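PDB 3TQT: D-alanine--D-alanine ligase from Coxiella burnetii, which joins two D-alanine molecules into D-alanyl-D-alanine at the expense of ATP, supplying the dipeptide for peptidoglycan synthesis in the bacterial cell wall. Local coordinates for residues E140-K145 and K186-G191; P223-R228 and F305-N310; E229-V234 and G246-H251. One frame throughout, in Å; residues are numbered along the deposited sequence.

Interaction 1: residues E140-K145 and K186-G191; sequences EKDLTK and KAVSLG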
# COMPACT_ATOMS: atom_id res chain seq x y z
N GLU A 140 5.28 -4.86 -6.02
CA GLU A 140 6.27 -4.23 -6.88
C GLU A 140 7.60 -4.89 -6.59
O GLU A 140 8.26 -4.59 -5.59
CB GLU A 140 6.36 -2.73 -6.61
CG GLU A 140 5.01 -2.04 -6.47
CD GLU A 140 4.49 -1.52 -7.79
OE1 GLU A 140 5.32 -1.13 -8.64
OE2 GLU A 140 3.26 -1.50 -7.98
N LYS A 141 7.99 -5.80 -7.46
CA LYS A 141 9.10 -6.71 -7.21
C LYS A 141 10.43 -6.01 -6.99
O LYS A 141 11.27 -6.49 -6.23
CB LYS A 141 9.21 -7.74 -8.34
CG LYS A 141 7.94 -8.59 -8.46
CD LYS A 141 8.09 -9.66 -9.53
CE LYS A 141 7.89 -9.08 -10.92
NZ LYS A 141 6.44 -8.87 -11.23
N ASP A 142 10.61 -4.86 -7.64
CA ASP A 142 11.84 -4.11 -7.45
C ASP A 142 11.84 -3.40 -6.09
O ASP A 142 12.88 -3.32 -5.42
CB ASP A 142 12.09 -3.11 -8.60
CG ASP A 142 10.96 -2.07 -8.76
OD1 ASP A 142 9.78 -2.32 -8.40
OD2 ASP A 142 11.27 -0.98 -9.28
N LEU A 143 10.67 -2.92 -5.68
CA LEU A 143 10.54 -2.33 -4.34
C LEU A 143 10.78 -3.40 -3.28
O LEU A 143 11.45 -3.15 -2.28
CB LEU A 143 9.15 -1.69 -4.17
CG LEU A 143 8.82 -1.11 -2.80
CD1 LEU A 143 9.86 -0.07 -2.37
CD2 LEU A 143 7.40 -0.52 -2.82
N THR A 144 10.23 -4.60 -3.49
CA THR A 144 10.46 -5.71 -2.57
C THR A 144 11.96 -5.94 -2.39
O THR A 144 12.47 -6.02 -1.27
CB THR A 144 9.88 -7.05 -3.10
OG1 THR A 144 8.59 -6.84 -3.66
CG2 THR A 144 9.78 -8.06 -1.97
N LYS A 145 12.67 -6.03 -3.51
CA LYS A 145 14.10 -6.29 -3.46
C LYS A 145 14.87 -5.16 -2.80
O LYS A 145 15.86 -5.40 -2.12
CB LYS A 145 14.66 -6.59 -4.85
CG LYS A 145 14.30 -7.98 -5.33
CD LYS A 145 14.81 -8.20 -6.74
CE LYS A 145 14.44 -9.59 -7.22
NZ LYS A 145 15.23 -9.89 -8.43
N LYS A 186 11.18 -7.41 -17.26
CA LYS A 186 9.98 -7.79 -16.52
C LYS A 186 9.19 -6.56 -16.08
O LYS A 186 9.78 -5.59 -15.60
CB LYS A 186 10.39 -8.47 -15.20
CG LYS A 186 10.91 -9.89 -15.27
CD LYS A 186 11.10 -10.40 -13.83
CE LYS A 186 11.32 -11.90 -13.76
NZ LYS A 186 12.58 -12.33 -14.43
N ALA A 187 7.87 -6.60 -16.20
CA ALA A 187 7.06 -5.59 -15.51
C ALA A 187 7.34 -5.71 -14.01
O ALA A 187 7.49 -6.82 -13.49
CB ALA A 187 5.59 -5.81 -15.80
N VAL A 188 7.42 -4.59 -13.31
CA VAL A 188 7.64 -4.66 -11.86
C VAL A 188 6.45 -5.28 -11.13
O VAL A 188 6.63 -5.94 -10.11
CB VAL A 188 7.93 -3.27 -11.23
CG1 VAL A 188 9.24 -2.70 -11.75
CG2 VAL A 188 6.76 -2.32 -11.45
N SER A 189 5.25 -5.10 -11.65
CA SER A 189 4.08 -5.44 -10.86
C SER A 189 3.08 -6.33 -11.58
O SER A 189 1.94 -6.44 -11.16
CB SER A 189 3.37 -4.15 -10.42
OG SER A 189 2.76 -3.52 -11.53
N LEU A 190 3.51 -6.96 -12.67
CA LEU A 190 2.62 -7.86 -13.41
C LEU A 190 3.24 -9.24 -13.52
O LEU A 190 4.43 -9.38 -13.83
CB LEU A 190 2.33 -7.30 -14.81
CG LEU A 190 1.78 -5.88 -14.85
CD1 LEU A 190 1.63 -5.42 -16.30
CD2 LEU A 190 0.46 -5.80 -14.10
N GLY A 191 2.43 -10.27 -13.29
CA GLY A 191 2.92 -11.64 -13.25
C GLY A 191 2.83 -12.43 -14.55
O GLY A 191 3.70 -13.26 -14.83
O HOH W 1 3.95 -0.43 -11.13
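Lys141 grips residues Ala187-Leu190, the strand end and the loop after it, twice, once through its backbone and once through its ammonium group. Lys141 N, in the opening turn of the helix, gives an almost linear bond to Val188 O (3.0 Å, N-H...O 177°), with the donor lying above the carbonyl plane. The side chain then runs past the same carbonyl and bends at its last two torsions (chi3 -79°, chi4 -78°), curling its tip in among three backbone oxygens. All three bonds are weak: Lys141 NZ lies 3.1 Å from Val188 O, 3.2 Å from Ala187 O and 3.3 Å from Leu190 O. Glu140, at the N-cap position, bends at chi2 and brings OE1 to 3.4 Å from Val188 CG2, while the other branch of this valine, CG1, rests 3.4 Å from Asp142 OD1. The two carboxylates thus flank the isopropyl group, and both take their charge partner elsewhere, in Arg218; Asp142 is also bonded to Thr160. Ser189 CB touches Glu140 OE2, while its hydroxyl is bonded to Asp216. Beyond the contact, Glu140 and Leu190 pack against the second subunit. Segment 186-191 belongs to the predicted ATP-binding region, and Lys141 touches Glu316, a predicted magnesium ligand. Ringed by carbonyl oxygens and beside a carboxylate, the ammonium group is probably kept charged. The strong tie between helix start and loop, at the edge of the likely nucleotide site, is the amide bond to Val188 O, to which the three weak ammonium bonds add.

Interaction 2: residues P223-R228 and F305-N310; sequences PRIRGR and FVTPNN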
# COMPACT_ATOMS: atom_id res chain seq x y z
N PRO A 223 19.29 -10.45 -14.36
CA PRO A 223 20.12 -11.44 -15.06
C PRO A 223 19.41 -12.77 -15.06
O PRO A 223 18.76 -13.10 -14.07
CB PRO A 223 21.34 -11.53 -14.15
CG PRO A 223 20.76 -11.29 -12.78
CD PRO A 223 19.79 -10.18 -13.01
N ARG A 224 19.53 -13.55 -16.13
CA ARG A 224 19.07 -14.93 -16.08
C ARG A 224 20.04 -15.75 -15.24
O ARG A 224 21.20 -15.92 -15.60
CB ARG A 224 18.89 -15.53 -17.47
CG ARG A 224 18.19 -16.89 -17.44
CD ARG A 224 18.01 -17.48 -18.82
NE ARG A 224 19.28 -17.62 -19.53
CZ ARG A 224 20.08 -18.68 -19.46
NH1 ARG A 224 19.75 -19.72 -18.70
NH2 ARG A 224 21.21 -18.70 -20.15
N ILE A 225 19.54 -16.25 -14.12
CA ILE A 225 20.33 -16.94 -13.12
C ILE A 225 20.21 -18.45 -13.31
O ILE A 225 19.10 -18.96 -13.44
CB ILE A 225 19.78 -16.58 -11.70
CG1 ILE A 225 20.18 -15.16 -11.30
CG2 ILE A 225 20.24 -17.59 -10.66
CD1 ILE A 225 21.67 -14.88 -11.44
N ARG A 226 21.33 -19.15 -13.33
CA ARG A 226 21.26 -20.61 -13.36
C ARG A 226 20.93 -21.10 -11.95
O ARG A 226 21.49 -20.62 -10.96
CB ARG A 226 22.56 -21.23 -13.86
CG ARG A 226 22.46 -22.75 -14.10
CD ARG A 226 23.79 -23.38 -14.49
NE ARG A 226 24.45 -22.62 -15.56
CZ ARG A 226 25.77 -22.53 -15.70
NH1 ARG A 226 26.57 -23.16 -14.85
NH2 ARG A 226 26.28 -21.81 -16.69
N GLY A 227 20.00 -22.03 -11.85
CA GLY A 227 19.66 -22.56 -10.54
C GLY A 227 18.24 -23.04 -10.47
O GLY A 227 17.47 -22.91 -11.42
N ARG A 228 17.89 -23.60 -9.32
CA ARG A 228 16.56 -24.14 -9.14
C ARG A 228 15.64 -23.09 -8.55
O ARG A 228 16.06 -22.24 -7.76
CB ARG A 228 16.63 -25.37 -8.23
CG ARG A 228 17.51 -26.47 -8.79
CD ARG A 228 17.05 -27.82 -8.28
NE ARG A 228 17.66 -28.18 -7.02
CZ ARG A 228 17.23 -29.17 -6.25
NH1 ARG A 228 16.16 -29.88 -6.60
NH2 ARG A 228 17.85 -29.44 -5.11
N PHE A 305 15.75 -18.35 -5.96
CA PHE A 305 16.64 -19.14 -6.80
C PHE A 305 17.69 -19.74 -5.87
O PHE A 305 18.16 -19.09 -4.94
CB PHE A 305 17.31 -18.29 -7.87
CG PHE A 305 16.47 -18.11 -9.10
CD1 PHE A 305 16.53 -19.03 -10.13
CD2 PHE A 305 15.60 -17.04 -9.21
CE1 PHE A 305 15.75 -18.87 -11.26
CE2 PHE A 305 14.82 -16.87 -10.33
CZ PHE A 305 14.89 -17.79 -11.36
N VAL A 306 18.01 -21.01 -6.09
CA VAL A 306 19.17 -21.61 -5.43
C VAL A 306 20.17 -21.94 -6.53
O VAL A 306 19.88 -22.76 -7.40
CB VAL A 306 18.81 -22.87 -4.66
CG1 VAL A 306 20.07 -23.52 -4.09
CG2 VAL A 306 17.84 -22.54 -3.55
N THR A 307 21.32 -21.29 -6.48
CA THR A 307 22.32 -21.44 -7.53
C THR A 307 23.02 -22.79 -7.42
O THR A 307 22.93 -23.48 -6.40
CB THR A 307 23.39 -20.32 -7.47
OG1 THR A 307 24.20 -20.50 -6.30
CG2 THR A 307 22.73 -18.95 -7.40
N PRO A 308 23.72 -23.17 -8.49
CA PRO A 308 24.47 -24.43 -8.44
C PRO A 308 25.47 -24.43 -7.29
O PRO A 308 25.70 -25.48 -6.69
CB PRO A 308 25.17 -24.45 -9.79
CG PRO A 308 24.25 -23.70 -10.69
CD PRO A 308 23.71 -22.58 -9.84
N ASN A 309 26.04 -23.28 -6.96
CA ASN A 309 26.92 -23.18 -5.81
C ASN A 309 26.15 -23.09 -4.49
O ASN A 309 26.71 -22.74 -3.46
CB ASN A 309 27.85 -21.97 -5.94
CG ASN A 309 29.11 -22.12 -5.11
OD1 ASN A 309 29.55 -23.23 -4.82
ND2 ASN A 309 29.70 -20.99 -4.73
N ASN A 310 24.86 -23.41 -4.55
CA ASN A 310 24.01 -23.37 -3.36
C ASN A 310 23.81 -22.00 -2.72
O ASN A 310 23.59 -21.90 -1.52
CB ASN A 310 24.49 -24.37 -2.32
CG ASN A 310 24.27 -25.79 -2.76
OD1 ASN A 310 23.19 -26.15 -3.20
ND2 ASN A 310 25.31 -26.61 -2.66
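With CG anti to its carbonyl carbon (chi1 -84°) and its ring turned by a chi2 of -88°, Phe305 offers one face to Ile225, whose CG2 stands anti to the backbone N and meets Phe305 CD1 at 4.0 Å. Gly227 O lies at the ring edge. Arg226 CG is likewise anti to the backbone N (chi1 -172°), so that its aliphatic stem crosses Pro308 at about a right angle, Arg226 CD to Pro308 CG 3.8 Å, while Arg226 O comes within 3.2 Å of Pro308 CD. Next along the chain, Gly227 leaves no room for a CB, which would run into Val306 O and the carbonyl O of Arg226; its bare CA nestles 3.2 Å from Val306 O. The chains meet in one antiparallel hydrogen-bonded pair: Arg228 N bonds to Val306 O at 2.9 Å, and Val306 N returns a bond to Arg228 O at 2.8 Å, the latter in the carbonyl plane. Arg228 carries its guanidinium on to Glu247. Past the pair, a type I turn from Thr307 to Asn310 leads the chain back toward strand 312-318. Here the linker from strand 219-223 enters the five-stranded sheet, a junction between the two subdomains that enclose ATP in the ATP-grasp fold.

Interaction 3: residues E229-V234 and G246-H251; sequences EIECAV and GEIIPH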
# COMPACT_ATOMS: atom_id res chain seq x y z
N GLU A 229 14.37 -23.14 -8.96
CA GLU A 229 13.37 -22.24 -8.41
C GLU A 229 12.70 -22.93 -7.24
O GLU A 229 11.91 -23.85 -7.42
CB GLU A 229 12.34 -21.86 -9.47
CG GLU A 229 12.98 -21.26 -10.71
CD GLU A 229 12.08 -20.27 -11.39
OE1 GLU A 229 11.34 -19.56 -10.68
OE2 GLU A 229 12.10 -20.21 -12.64
N ILE A 230 13.07 -22.49 -6.04
CA ILE A 230 12.62 -23.11 -4.80
C ILE A 230 11.62 -22.17 -4.15
O ILE A 230 11.77 -20.94 -4.21
CB ILE A 230 13.81 -23.35 -3.87
CG1 ILE A 230 14.87 -24.22 -4.57
CG2 ILE A 230 13.35 -23.96 -2.54
CD1 ILE A 230 14.34 -25.56 -5.04
N GLU A 231 10.57 -22.73 -3.56
CA GLU A 231 9.56 -21.91 -2.92
C GLU A 231 9.39 -22.35 -1.48
O GLU A 231 9.70 -23.48 -1.12
CB GLU A 231 8.24 -22.03 -3.67
CG GLU A 231 8.36 -21.71 -5.14
CD GLU A 231 7.02 -21.75 -5.83
OE1 GLU A 231 6.08 -22.34 -5.26
OE2 GLU A 231 6.90 -21.17 -6.93
N CYS A 232 8.90 -21.43 -0.66
CA CYS A 232 8.69 -21.72 0.75
C CYS A 232 7.47 -20.95 1.22
O CYS A 232 7.34 -19.75 0.98
CB CYS A 232 9.93 -21.32 1.55
SG CYS A 232 9.83 -21.71 3.31
N ALA A 233 6.55 -21.67 1.86
CA ALA A 233 5.32 -21.07 2.33
C ALA A 233 5.55 -20.60 3.75
O ALA A 233 6.02 -21.35 4.60
CB ALA A 233 4.19 -22.08 2.30
N VAL A 234 5.23 -19.33 4.00
CA VAL A 234 5.35 -18.75 5.33
C VAL A 234 3.96 -18.46 5.90
O VAL A 234 3.05 -18.03 5.18
CB VAL A 234 6.18 -17.46 5.30
CG1 VAL A 234 6.28 -16.83 6.70
CG2 VAL A 234 7.58 -17.75 4.76
N GLY A 246 9.58 -26.18 -1.50
CA GLY A 246 9.11 -26.91 -2.65
C GLY A 246 9.88 -26.42 -3.86
O GLY A 246 10.66 -25.47 -3.76
N GLU A 247 9.67 -27.07 -5.00
CA GLU A 247 10.34 -26.66 -6.21
C GLU A 247 9.37 -26.55 -7.36
O GLU A 247 8.40 -27.30 -7.45
CB GLU A 247 11.48 -27.62 -6.57
CG GLU A 247 12.11 -27.34 -7.94
CD GLU A 247 13.32 -28.20 -8.22
OE1 GLU A 247 13.41 -29.31 -7.66
OE2 GLU A 247 14.20 -27.75 -8.99
N ILE A 248 9.63 -25.60 -8.25
CA ILE A 248 8.85 -25.49 -9.45
C ILE A 248 9.83 -25.54 -10.61
O ILE A 248 10.93 -25.00 -10.52
CB ILE A 248 8.04 -24.18 -9.49
CG1 ILE A 248 7.03 -24.21 -10.65
CG2 ILE A 248 8.96 -22.98 -9.61
CD1 ILE A 248 6.19 -22.95 -10.76
N ILE A 249 9.44 -26.22 -11.67
CA ILE A 249 10.27 -26.30 -12.86
C ILE A 249 9.47 -25.80 -14.05
O ILE A 249 8.57 -26.49 -14.54
CB ILE A 249 10.76 -27.72 -13.15
CG1 ILE A 249 11.39 -28.34 -11.90
CG2 ILE A 249 11.74 -27.71 -14.33
CD1 ILE A 249 10.39 -29.04 -10.99
N PRO A 250 9.77 -24.58 -14.48
CA PRO A 250 9.16 -24.02 -15.69
C PRO A 250 9.32 -24.97 -16.86
O PRO A 250 10.38 -25.61 -16.99
CB PRO A 250 9.95 -22.72 -15.92
CG PRO A 250 11.12 -22.77 -14.96
CD PRO A 250 10.67 -23.62 -13.82
N HIS A 251 8.29 -25.09 -17.68
CA HIS A 251 8.35 -25.93 -18.87
C HIS A 251 8.96 -25.16 -20.03
O HIS A 251 8.64 -23.99 -20.24
CB HIS A 251 6.95 -26.42 -19.24
CG HIS A 251 6.39 -27.43 -18.29
ND1 HIS A 251 5.08 -27.85 -18.34
CD2 HIS A 251 6.97 -28.11 -17.27
CE1 HIS A 251 4.87 -28.74 -17.39
NE2 HIS A 251 6.00 -28.91 -16.73
O HOH W 2 13.62 -25.37 -10.46
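Strands 229-234 and 246-249 run antiparallel, their axes 4.5 Å apart at closest and 140° between directions, so the pair diverges with strong twist. Glu231 and Gly246 form a hydrogen-bonded pair with two short bonds, Glu231 N to Gly246 O and Gly246 N to Glu231 O, each 2.7 Å. Further along, Ile248 N reaches Glu229 O at 3.0 Å, coming in almost head-on to the carbonyl. Water 2 stitches the open end, accepting from Glu229 N at 2.8 Å and donating to Ile248 O at 2.7 Å and to Glu247 OE2. On one face Ile230 CD1 rests 3.8 Å from CB of Glu247, the partner of Arg228, both chains crossing obliquely; Ile230 continues onto Ile283 of helix 277-293. On the other face Ile248 CG2 packs 3.6 Å from Glu229 CB, and Glu231, its chain extended beyond CG, lays OE2 over that same methyl at 3.8 Å. Pro250 CG meets the carboxylate end of Glu229. Glu231 also abuts Asp303, a predicted magnesium ligand, with Arg301 only a long, weak ion partner; two carboxylates so close would tend to raise a pKa unless a cation lies between them. The contact belongs to the twisted hairpin of strands 228-236 and 241-249 in the ATP-grasp domain's five-stranded antiparallel sheet, with one face bearing on the predicted metal site and the other on helix 277-293.

Followed from the N terminus, the chain first closes interaction 1, when the loop after strand 183-187 returns to the start of helix 141-150. Only then does interaction 2 open, at 223-228, and it is not completed until 305-310. Within that span interaction 3 forms and finishes as a hairpin, so it is enclosed by interaction 2, and no contact crosses another. Interactions 2 and 3 touch within one shared sheet, where strands 228-236 and 298-306 are neighbours. Interaction 1 stands apart, its centre about 18 Å from that of interaction 3, and joins the helix to the four-stranded sheet's side of the ATP-grasp region.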